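Local atomic coordinates of Maltose/maltodextrin transport permease homologue (PDB entry 6FFL), a protein that binds maltotriose in this periplasmic-type MalE domain, which is fused to the transmembrane subunit MalF of a probable maltose/maltodextrin ABC transporter. Residues 83-88 / 290-295; 163-168 / 234-239; 167-172 / 251-256. All coordinates share one frame; numbering follows the deposited sequence.

Contact 1: residues 83-88 / 290-295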
loop_
_atom_site.group_PDB
_atom_site.type_symbol
_atom_site.label_atom_id
_atom_site.label_comp_id
_atom_site.label_asym_id
_atom_site.label_seq_id
_atom_site.Cartn_x
_atom_site.Cartn_y
_atom_site.Cartn_z
ATOM N N GLU A 83 16.906 20.199 5.101
ATOM C CA GLU A 83 17.452 21.155 6.054
ATOM C C GLU A 83 16.945 20.896 7.468
ATOM O O GLU A 83 17.635 21.227 8.441
ATOM C CB GLU A 83 17.106 22.582 5.616
ATOM C CG GLU A 83 17.223 22.841 4.105
ATOM C CD GLU A 83 16.023 22.331 3.300
ATOM O OE1 GLU A 83 15.079 21.781 3.910
ATOM O OE2 GLU A 83 16.031 22.477 2.057
ATOM N N VAL A 84 15.758 20.304 7.595
ATOM C CA VAL A 84 15.180 20.024 8.906
ATOM C C VAL A 84 15.974 18.936 9.621
ATOM O O VAL A 84 16.339 19.079 10.794
ATOM C CB VAL A 84 13.701 19.624 8.757
ATOM C CG1 VAL A 84 13.130 19.171 10.093
ATOM C CG2 VAL A 84 12.889 20.784 8.180
ATOM N N LEU A 85 16.241 17.829 8.928
ATOM C CA LEU A 85 16.867 16.659 9.536
ATOM C C LEU A 85 18.349 16.504 9.206
ATOM O O LEU A 85 19.045 15.763 9.910
ATOM C CB LEU A 85 16.115 15.387 9.113
ATOM C CG LEU A 85 14.628 15.389 9.482
ATOM C CD1 LEU A 85 13.902 14.206 8.884
ATOM C CD2 LEU A 85 14.451 15.428 10.994
ATOM N N GLY A 86 18.849 17.174 8.177
ATOM C CA GLY A 86 20.241 17.013 7.771
ATOM C C GLY A 86 20.440 15.870 6.792
ATOM O O GLY A 86 19.680 14.904 6.749
ATOM N N SER A 87 21.515 15.976 6.003
ATOM C CA SER A 87 21.802 14.963 4.988
ATOM C C SER A 87 22.292 13.659 5.610
ATOM O O SER A 87 21.936 12.569 5.141
ATOM C CB SER A 87 22.829 15.496 3.991
ATOM O OG SER A 87 23.662 14.455 3.508
ATOM N N ASP A 88 23.118 13.740 6.656
ATOM C CA ASP A 88 23.555 12.521 7.328
ATOM C C ASP A 88 22.380 11.725 7.893
ATOM O O ASP A 88 22.513 10.521 8.130
ATOM C CB ASP A 88 24.551 12.861 8.437
ATOM C CG ASP A 88 25.917 13.244 7.891
ATOM O OD1 ASP A 88 26.263 12.803 6.772
ATOM O OD2 ASP A 88 26.642 13.991 8.581
ATOM N N LEU A 290 8.594 15.100 17.389
ATOM C CA LEU A 290 7.756 13.923 17.205
ATOM C C LEU A 290 8.167 13.141 15.964
ATOM O O LEU A 290 8.194 11.904 15.986
ATOM C CB LEU A 290 6.289 14.337 17.124
ATOM C CG LEU A 290 5.294 13.179 17.042
ATOM C CD1 LEU A 290 5.424 12.306 18.287
ATOM C CD2 LEU A 290 3.878 13.707 16.900
ATOM N N LEU A 291 8.478 13.850 14.873
ATOM C CA LEU A 291 8.935 13.203 13.643
ATOM C C LEU A 291 10.206 12.392 13.875
ATOM O O LEU A 291 10.338 11.264 13.382
ATOM C CB LEU A 291 9.176 14.268 12.569
ATOM C CG LEU A 291 9.917 13.857 11.300
ATOM C CD1 LEU A 291 9.073 12.886 10.561
ATOM C CD2 LEU A 291 10.216 15.071 10.425
ATOM N N LYS A 292 11.171 12.966 14.592
ATOM C CA LYS A 292 12.396 12.233 14.890
ATOM C C LYS A 292 12.111 11.029 15.782
ATOM O O LYS A 292 12.691 9.955 15.592
ATOM C CB LYS A 292 13.414 13.162 15.550
ATOM C CG LYS A 292 13.958 14.272 14.635
ATOM C CD LYS A 292 14.890 15.195 15.444
ATOM C CE LYS A 292 15.565 16.247 14.580
ATOM N NZ LYS A 292 16.321 17.245 15.411
ATOM N N TYR A 293 11.213 11.183 16.756
ATOM C CA TYR A 293 10.879 10.063 17.634
ATOM C C TYR A 293 10.186 8.932 16.869
ATOM O O TYR A 293 10.519 7.750 17.050
ATOM C CB TYR A 293 10.001 10.547 18.786
ATOM C CG TYR A 293 9.493 9.426 19.657
ATOM C CD1 TYR A 293 10.354 8.747 20.513
ATOM C CD2 TYR A 293 8.162 9.045 19.625
ATOM C CE1 TYR A 293 9.900 7.715 21.313
ATOM C CE2 TYR A 293 7.694 8.016 20.425
ATOM C CZ TYR A 293 8.569 7.355 21.262
ATOM O OH TYR A 293 8.111 6.333 22.057
ATOM N N LEU A 294 9.208 9.266 16.022
ATOM C CA LEU A 294 8.424 8.220 15.370
ATOM C C LEU A 294 9.204 7.508 14.279
ATOM O O LEU A 294 8.754 6.457 13.810
ATOM C CB LEU A 294 7.124 8.793 14.789
ATOM C CG LEU A 294 6.107 9.272 15.832
ATOM C CD1 LEU A 294 4.921 9.965 15.162
ATOM C CD2 LEU A 294 5.643 8.115 16.717
ATOM N N THR A 295 10.354 8.044 13.871
ATOM C CA THR A 295 11.236 7.351 12.952
ATOM C C THR A 295 12.464 6.789 13.661
ATOM O O THR A 295 13.326 6.197 13.001
ATOM C CB THR A 295 11.664 8.281 11.809
ATOM O OG1 THR A 295 12.303 9.445 12.345
ATOM C CG2 THR A 295 10.447 8.712 10.961
#
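With CG anti to its carbonyl carbon (chi1 -58°) and the chain extended at chi2, Leu85 sends both its methyls across to the helix that carries Leu291 and Lys292. Leu291 takes a different first torsion, CG anti to the backbone N (chi1 168°), and its CD2 meets Leu85 CD1 at 4.1 Å, the two branches running at a slant to each other. The second methyl takes the lysine: Leu85 CD2 lies 3.8 Å from Lys292 CE and 3.9 Å from Lys292 CG. The two chains pass alongside in opposite directions. Lysine suits this edge because its fully stretched methylenes cover the leucine while the residue as a whole stays exposed to solvent. Leu291, deeper down, also packs on Tyr272 and Leu274 of strand 266-274. One turn on, Thr295 OG1 donates a 2.9 Å hydrogen bond to Leu291 O, adding to the weak bond from Thr295 N to the same carbonyl; Thr295 OG1 is also hydrogen-bonded to Tyr89 OH. Gly86, with positive phi, ends the short helix just after Leu85. The arrangement is a small apolar helix-helix contact on the outside of an alpha/beta lobe, as in periplasmic solute-binding proteins, with helix 281-294 packed over the central sheet.

Contact 2: residues 163-168 / 234-239. With GLC (alpha-D-glucopyranose), chain B; GLC (alpha-D-glucopyranose), chain C; GLC (alpha-D-glucopyranose), chain D.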
loop_
_atom_site.group_PDB
_atom_site.type_symbol
_atom_site.label_atom_id
_atom_site.label_comp_id
_atom_site.label_asym_id
_atom_site.label_seq_id
_atom_site.Cartn_x
_atom_site.Cartn_y
_atom_site.Cartn_z
ATOM N N GLU A 163 -9.757 -1.941 -6.790
ATOM C CA GLU A 163 -8.833 -0.870 -6.430
ATOM C C GLU A 163 -7.578 -0.975 -7.285
ATOM O O GLU A 163 -6.965 -2.033 -7.327
ATOM C CB GLU A 163 -8.483 -0.984 -4.947
ATOM C CG GLU A 163 -7.638 0.148 -4.388
ATOM C CD GLU A 163 -8.340 1.487 -4.401
ATOM O OE1 GLU A 163 -9.579 1.513 -4.247
ATOM O OE2 GLU A 163 -7.659 2.530 -4.575
ATOM N N PRO A 164 -7.161 0.100 -7.972
ATOM C CA PRO A 164 -6.064 -0.043 -8.941
ATOM C C PRO A 164 -4.771 -0.587 -8.354
ATOM O O PRO A 164 -4.049 -1.321 -9.038
ATOM C CB PRO A 164 -5.882 1.388 -9.471
ATOM C CG PRO A 164 -7.199 2.020 -9.294
ATOM C CD PRO A 164 -7.811 1.418 -8.051
ATOM N N PHE A 165 -4.436 -0.225 -7.112
ATOM C CA PHE A 165 -3.225 -0.770 -6.500
ATOM C C PHE A 165 -3.209 -2.290 -6.572
ATOM O O PHE A 165 -2.146 -2.898 -6.749
ATOM C CB PHE A 165 -3.136 -0.307 -5.045
ATOM C CG PHE A 165 -1.767 -0.465 -4.427
ATOM C CD1 PHE A 165 -0.691 0.294 -4.877
ATOM C CD2 PHE A 165 -1.573 -1.351 -3.378
ATOM C CE1 PHE A 165 0.572 0.183 -4.284
ATOM C CE2 PHE A 165 -0.321 -1.485 -2.779
ATOM C CZ PHE A 165 0.760 -0.715 -3.242
ATOM N N PHE A 166 -4.381 -2.913 -6.469
ATOM C CA PHE A 166 -4.450 -4.365 -6.375
ATOM C C PHE A 166 -4.412 -5.056 -7.734
ATOM O O PHE A 166 -4.079 -6.247 -7.791
ATOM C CB PHE A 166 -5.700 -4.760 -5.592
ATOM C CG PHE A 166 -5.616 -4.432 -4.120
ATOM C CD1 PHE A 166 -5.806 -3.130 -3.666
ATOM C CD2 PHE A 166 -5.330 -5.427 -3.192
ATOM C CE1 PHE A 166 -5.716 -2.824 -2.306
ATOM C CE2 PHE A 166 -5.242 -5.125 -1.829
ATOM C CZ PHE A 166 -5.435 -3.829 -1.393
ATOM N N PHE A 167 -4.711 -4.360 -8.839
ATOM C CA PHE A 167 -4.446 -5.000 -10.129
ATOM C C PHE A 167 -3.191 -4.476 -10.815
ATOM O O PHE A 167 -2.741 -5.085 -11.792
ATOM C CB PHE A 167 -5.682 -4.924 -11.067
ATOM C CG PHE A 167 -6.103 -3.541 -11.500
ATOM C CD1 PHE A 167 -5.380 -2.830 -12.463
ATOM C CD2 PHE A 167 -7.279 -2.989 -11.011
ATOM C CE1 PHE A 167 -5.812 -1.573 -12.892
ATOM C CE2 PHE A 167 -7.715 -1.733 -11.426
ATOM C CZ PHE A 167 -6.965 -1.019 -12.369
ATOM N N ALA A 168 -2.584 -3.408 -10.296
ATOM C CA ALA A 168 -1.319 -2.910 -10.834
ATOM C C ALA A 168 -0.215 -3.954 -10.984
ATOM O O ALA A 168 0.521 -3.885 -11.983
ATOM C CB ALA A 168 -0.819 -1.759 -9.949
ATOM N N GLY A 234 -1.408 -6.615 1.428
ATOM C CA GLY A 234 -0.096 -6.037 1.628
ATOM C C GLY A 234 0.490 -6.359 3.002
ATOM O O GLY A 234 -0.166 -6.921 3.872
ATOM N N ASP A 235 1.761 -5.990 3.181
ATOM C CA ASP A 235 2.425 -6.313 4.445
ATOM C C ASP A 235 1.817 -5.561 5.632
ATOM O O ASP A 235 2.004 -5.986 6.777
ATOM C CB ASP A 235 3.945 -6.076 4.337
ATOM C CG ASP A 235 4.333 -4.590 4.197
ATOM O OD1 ASP A 235 3.505 -3.760 3.760
ATOM O OD2 ASP A 235 5.496 -4.267 4.530
ATOM N N TRP A 236 1.040 -4.494 5.385
ATOM C CA TRP A 236 0.339 -3.817 6.475
ATOM C C TRP A 236 -0.673 -4.722 7.164
ATOM O O TRP A 236 -1.111 -4.400 8.275
ATOM C CB TRP A 236 -0.408 -2.578 5.954
ATOM C CG TRP A 236 -1.396 -2.934 4.862
ATOM C CD1 TRP A 236 -2.657 -3.438 5.024
ATOM C CD2 TRP A 236 -1.177 -2.850 3.442
ATOM N NE1 TRP A 236 -3.238 -3.666 3.795
ATOM C CE2 TRP A 236 -2.353 -3.311 2.810
ATOM C CE3 TRP A 236 -0.108 -2.416 2.648
ATOM C CZ2 TRP A 236 -2.486 -3.356 1.418
ATOM C CZ3 TRP A 236 -0.239 -2.466 1.255
ATOM C CH2 TRP A 236 -1.416 -2.936 0.660
ATOM N N SER A 237 -1.068 -5.832 6.528
ATOM C CA SER A 237 -2.129 -6.674 7.061
ATOM C C SER A 237 -1.618 -7.823 7.920
ATOM O O SER A 237 -2.429 -8.482 8.577
ATOM C CB SER A 237 -2.985 -7.233 5.913
ATOM O OG SER A 237 -2.251 -8.183 5.132
ATOM N N TRP A 238 -0.305 -8.064 7.947
ATOM C CA TRP A 238 0.226 -9.224 8.663
ATOM C C TRP A 238 -0.166 -9.200 10.133
ATOM O O TRP A 238 -0.583 -10.219 10.698
ATOM C CB TRP A 238 1.746 -9.256 8.551
ATOM C CG TRP A 238 2.287 -9.509 7.174
ATOM C CD1 TRP A 238 1.623 -10.041 6.097
ATOM C CD2 TRP A 238 3.622 -9.258 6.740
ATOM N NE1 TRP A 238 2.474 -10.127 5.018
ATOM C CE2 TRP A 238 3.713 -9.665 5.394
ATOM C CE3 TRP A 238 4.758 -8.728 7.364
ATOM C CZ2 TRP A 238 4.889 -9.538 4.654
ATOM C CZ3 TRP A 238 5.930 -8.615 6.628
ATOM C CH2 TRP A 238 5.985 -9.016 5.286
ATOM N N GLY A 239 -0.005 -8.044 10.779
ATOM C CA GLY A 239 -0.248 -7.975 12.212
ATOM C C GLY A 239 -1.675 -8.329 12.568
ATOM O O GLY A 239 -1.928 -9.041 13.542
HETATM C C1 GLC B . -2.094 3.178 -3.362
HETATM C C2 GLC B . -1.550 4.604 -3.480
HETATM C C3 GLC B . -2.721 5.589 -3.571
HETATM C C4 GLC B . -3.620 5.222 -4.738
HETATM C C5 GLC B . -4.094 3.768 -4.601
HETATM C C6 GLC B . -4.818 3.328 -5.869
HETATM O O2 GLC B . -0.695 4.924 -2.365
HETATM O O3 GLC B . -2.223 6.931 -3.770
HETATM O O4 GLC B . -4.753 6.104 -4.750
HETATM O O5 GLC B . -2.950 2.915 -4.477
HETATM O O6 GLC B . -5.507 2.073 -5.688
HETATM C C1 GLC C . -2.686 0.326 0.985
HETATM C C2 GLC C . -1.377 0.972 0.550
HETATM C C3 GLC C . -1.587 2.229 -0.279
HETATM C C4 GLC C . -2.537 1.888 -1.422
HETATM C C5 GLC C . -3.838 1.334 -0.847
HETATM C C6 GLC C . -4.830 0.982 -1.962
HETATM O O2 GLC C . -0.616 1.267 1.737
HETATM O O3 GLC C . -0.317 2.651 -0.804
HETATM O O4 GLC C . -2.836 3.064 -2.157
HETATM O O5 GLC C . -3.536 0.137 -0.139
HETATM O O6 GLC C . -6.153 0.810 -1.409
HETATM C C1 GLC D . -4.884 0.108 5.731
HETATM C C2 GLC D . -3.372 0.345 5.635
HETATM C C3 GLC D . -3.003 1.035 4.330
HETATM C C4 GLC D . -3.617 0.314 3.129
HETATM C C5 GLC D . -5.126 0.121 3.338
HETATM C C6 GLC D . -5.740 -0.716 2.217
HETATM O O1 GLC D . -5.552 1.364 5.868
HETATM O O2 GLC D . -2.932 1.190 6.703
HETATM O O3 GLC D . -1.564 1.101 4.233
HETATM O O4 GLC D . -3.349 1.110 1.957
HETATM O O5 GLC D . -5.381 -0.573 4.564
HETATM O O6 GLC D . -7.168 -0.751 2.349
#
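The maltotriose site of this binding domain is floored by an aromatic cluster in which Phe165 and Phe166 of the short helix 164-167 meet Trp236, which follows strand 228-234. Phe165 CE2 lies 3.9 Å from Trp236 CH2, and Phe166 CZ is 4.1 Å from Trp236 CZ2; both phenylalanines reach the indole at its edge, which leaves a face to the sugar. On that face, C1 of the middle glucose (chain C) sits 3.5 Å from Trp236 CH2, while C4 of the chain D glucose stands over the centre of the ring system. Such stacking of an apolar sugar face on an aromatic ring is the classic CH-pi arrangement of maltodextrin-binding proteins. Trp236 has CG between its backbone N and carbonyl carbon (chi1 58°), which folds the indole back over Gly234: Gly234 CA lies against the opposite face, where there is no room for a side chain. Trp236 NE1 donates a hydrogen bond to Tyr216 OH, which helps fix the ring's rotation. Phe165 offers one face to C4 of the chain C glucose. At the chain B glucose, O6 donates a very short 2.5 Å hydrogen bond to Glu163 OE2 and accepts one of 2.9 Å from Phe165 N, at 158°. Arg355 forms a salt bridge with Glu163 OE2, which is consistent with its holding the carboxylate in place for the hydroxyl.

Contact 3: residues 167-172 / 251-256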
loop_
_atom_site.group_PDB
_atom_site.type_symbol
_atom_site.label_atom_id
_atom_site.label_comp_id
_atom_site.label_asym_id
_atom_site.label_seq_id
_atom_site.Cartn_x
_atom_site.Cartn_y
_atom_site.Cartn_z
ATOM N N PHE A 167 -4.711 -4.360 -8.839
ATOM C CA PHE A 167 -4.446 -5.000 -10.129
ATOM C C PHE A 167 -3.191 -4.476 -10.815
ATOM O O PHE A 167 -2.741 -5.085 -11.792
ATOM C CB PHE A 167 -5.682 -4.924 -11.067
ATOM C CG PHE A 167 -6.103 -3.541 -11.500
ATOM C CD1 PHE A 167 -5.380 -2.830 -12.463
ATOM C CD2 PHE A 167 -7.279 -2.989 -11.011
ATOM C CE1 PHE A 167 -5.812 -1.573 -12.892
ATOM C CE2 PHE A 167 -7.715 -1.733 -11.426
ATOM C CZ PHE A 167 -6.965 -1.019 -12.369
ATOM N N ALA A 168 -2.584 -3.408 -10.296
ATOM C CA ALA A 168 -1.319 -2.910 -10.834
ATOM C C ALA A 168 -0.215 -3.954 -10.984
ATOM O O ALA A 168 0.521 -3.885 -11.983
ATOM C CB ALA A 168 -0.819 -1.759 -9.949
ATOM N N PRO A 169 -0.021 -4.913 -10.068
ATOM C CA PRO A 169 1.092 -5.855 -10.259
ATOM C C PRO A 169 0.967 -6.667 -11.534
ATOM O O PRO A 169 1.992 -7.078 -12.095
ATOM C CB PRO A 169 1.019 -6.749 -9.012
ATOM C CG PRO A 169 0.290 -5.926 -7.989
ATOM C CD PRO A 169 -0.727 -5.166 -8.795
ATOM N N PHE A 170 -0.253 -6.910 -12.015
ATOM C CA PHE A 170 -0.418 -7.746 -13.205
ATOM C C PHE A 170 -0.053 -7.023 -14.487
ATOM O O PHE A 170 0.283 -7.678 -15.479
ATOM C CB PHE A 170 -1.861 -8.248 -13.316
ATOM C CG PHE A 170 -2.309 -9.040 -12.121
ATOM C CD1 PHE A 170 -1.847 -10.334 -11.915
ATOM C CD2 PHE A 170 -3.178 -8.487 -11.199
ATOM C CE1 PHE A 170 -2.241 -11.061 -10.794
ATOM C CE2 PHE A 170 -3.579 -9.209 -10.082
ATOM C CZ PHE A 170 -3.111 -10.494 -9.884
ATOM N N ILE A 171 -0.123 -5.700 -14.495
ATOM C CA ILE A 171 0.061 -4.960 -15.742
ATOM C C ILE A 171 1.408 -5.299 -16.379
ATOM O O ILE A 171 1.418 -5.735 -17.538
ATOM C CB ILE A 171 -0.119 -3.450 -15.523
ATOM C CG1 ILE A 171 -1.542 -3.171 -15.035
ATOM C CG2 ILE A 171 0.169 -2.704 -16.824
ATOM C CD1 ILE A 171 -1.764 -1.729 -14.510
ATOM N N PRO A 172 2.555 -5.142 -15.696
ATOM C CA PRO A 172 3.829 -5.478 -16.347
ATOM C C PRO A 172 3.987 -6.958 -16.651
ATOM O O PRO A 172 4.768 -7.300 -17.546
ATOM C CB PRO A 172 4.883 -5.006 -15.333
ATOM C CG PRO A 172 4.173 -4.977 -14.011
ATOM C CD PRO A 172 2.769 -4.573 -14.348
ATOM N N ALA A 251 3.506 -15.644 -0.230
ATOM C CA ALA A 251 4.184 -16.058 -1.453
ATOM C C ALA A 251 4.057 -14.946 -2.481
ATOM O O ALA A 251 3.226 -14.046 -2.351
ATOM C CB ALA A 251 3.599 -17.360 -2.022
ATOM N N ARG A 252 4.877 -15.030 -3.526
ATOM C CA ARG A 252 4.672 -14.148 -4.671
ATOM C C ARG A 252 3.265 -14.313 -5.235
ATOM O O ARG A 252 2.733 -15.428 -5.284
ATOM C CB ARG A 252 5.695 -14.470 -5.767
ATOM C CG ARG A 252 7.123 -14.151 -5.402
ATOM C CD ARG A 252 8.074 -14.491 -6.535
ATOM N NE ARG A 252 9.425 -14.048 -6.214
ATOM C CZ ARG A 252 10.475 -14.200 -7.010
ATOM N NH1 ARG A 252 10.331 -14.779 -8.192
ATOM N NH2 ARG A 252 11.671 -13.758 -6.622
ATOM N N ILE A 253 2.672 -13.209 -5.695
ATOM C CA ILE A 253 1.493 -13.338 -6.560
ATOM C C ILE A 253 1.935 -14.224 -7.719
ATOM O O ILE A 253 2.996 -13.979 -8.308
ATOM C CB ILE A 253 0.973 -11.974 -7.045
ATOM C CG1 ILE A 253 0.476 -11.139 -5.862
ATOM C CG2 ILE A 253 -0.143 -12.152 -8.069
ATOM C CD1 ILE A 253 0.273 -9.645 -6.217
ATOM N N PRO A 254 1.193 -15.281 -8.047
ATOM C CA PRO A 254 1.731 -16.305 -8.954
ATOM C C PRO A 254 2.050 -15.769 -10.347
ATOM O O PRO A 254 1.373 -14.881 -10.878
ATOM C CB PRO A 254 0.613 -17.351 -9.002
ATOM C CG PRO A 254 -0.047 -17.235 -7.675
ATOM C CD PRO A 254 -0.019 -15.745 -7.347
ATOM N N MET A 255 3.094 -16.344 -10.936
ATOM C CA MET A 255 3.511 -15.998 -12.290
ATOM C C MET A 255 2.381 -16.246 -13.284
ATOM O O MET A 255 1.654 -17.238 -13.199
ATOM C CB MET A 255 4.747 -16.829 -12.650
ATOM C CG MET A 255 5.160 -16.856 -14.116
ATOM S SD MET A 255 6.485 -18.073 -14.415
ATOM C CE MET A 255 7.834 -17.275 -13.557
ATOM N N ILE A 256 2.215 -15.323 -14.228
ATOM C CA ILE A 256 1.203 -15.527 -15.260
ATOM C C ILE A 256 1.673 -16.616 -16.212
ATOM O O ILE A 256 2.715 -16.483 -16.862
ATOM C CB ILE A 256 0.919 -14.220 -16.008
ATOM C CG1 ILE A 256 0.501 -13.149 -14.997
ATOM C CG2 ILE A 256 -0.083 -14.450 -17.154
ATOM C CD1 ILE A 256 -0.771 -13.527 -14.233
#
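Phe170 and Ile253 make the closest of the apolar contacts that join residues 167-172 to 251-256. The branch methyl Ile253 CG2 comes within 3.6 Å of Phe170 CE1, and the two side chains cross at about a right angle. Farther along, Ile256 CD1 reaches Phe170 CD1 at 4.1 Å, so one ring bridges two isoleucines three residues apart. The ring gets there because Phe170 CG is anti to its own carbonyl carbon (chi1 -58°), beside the backbone N. Ile253 divides its branches: CG2 goes to the phenylalanine, while CD1 rests 4.1 Å from Pro169 CB. Beta-branched isoleucine fits a segment that is extended rather than helical, and the compact proline ring gives its methyl an apolar surface to lie on. All four touching residues are buried, and Phe170 also meets Phe199 and packs on Pro263. The polar interactions join neighbouring parts: the backbone of Pro169 bonds with Ser264, that of Met255 with Lys130 and Ser132, and Arg252 forms salt bridges with Asp333 and Glu336. This is hydrophobic core within one lobe of a solute-binding protein, where the loop leaving edge strand 248-251 packs on the start of helix 170-173.

From the N terminus, the chain first reaches residues 83-88, which meet 290-295 some two hundred residues later; contact 1 therefore closes the widest loop and encloses the other two. Within it, the run 163-172 opens both remaining contacts: 163-168 meets 234-239 in contact 2, and 167-172 meets 251-256 in contact 3, the two segments overlapping at Phe167 and Ala168. Those two contacts lie side by side, their centres about 12 Å apart, joining consecutive short helices to the region around strands 228-234 and 248-251. Contact 1, about 35 Å from contact 3 between centres and on the opposite side of the chain's centre, ties helix 82-85 to helix 281-294.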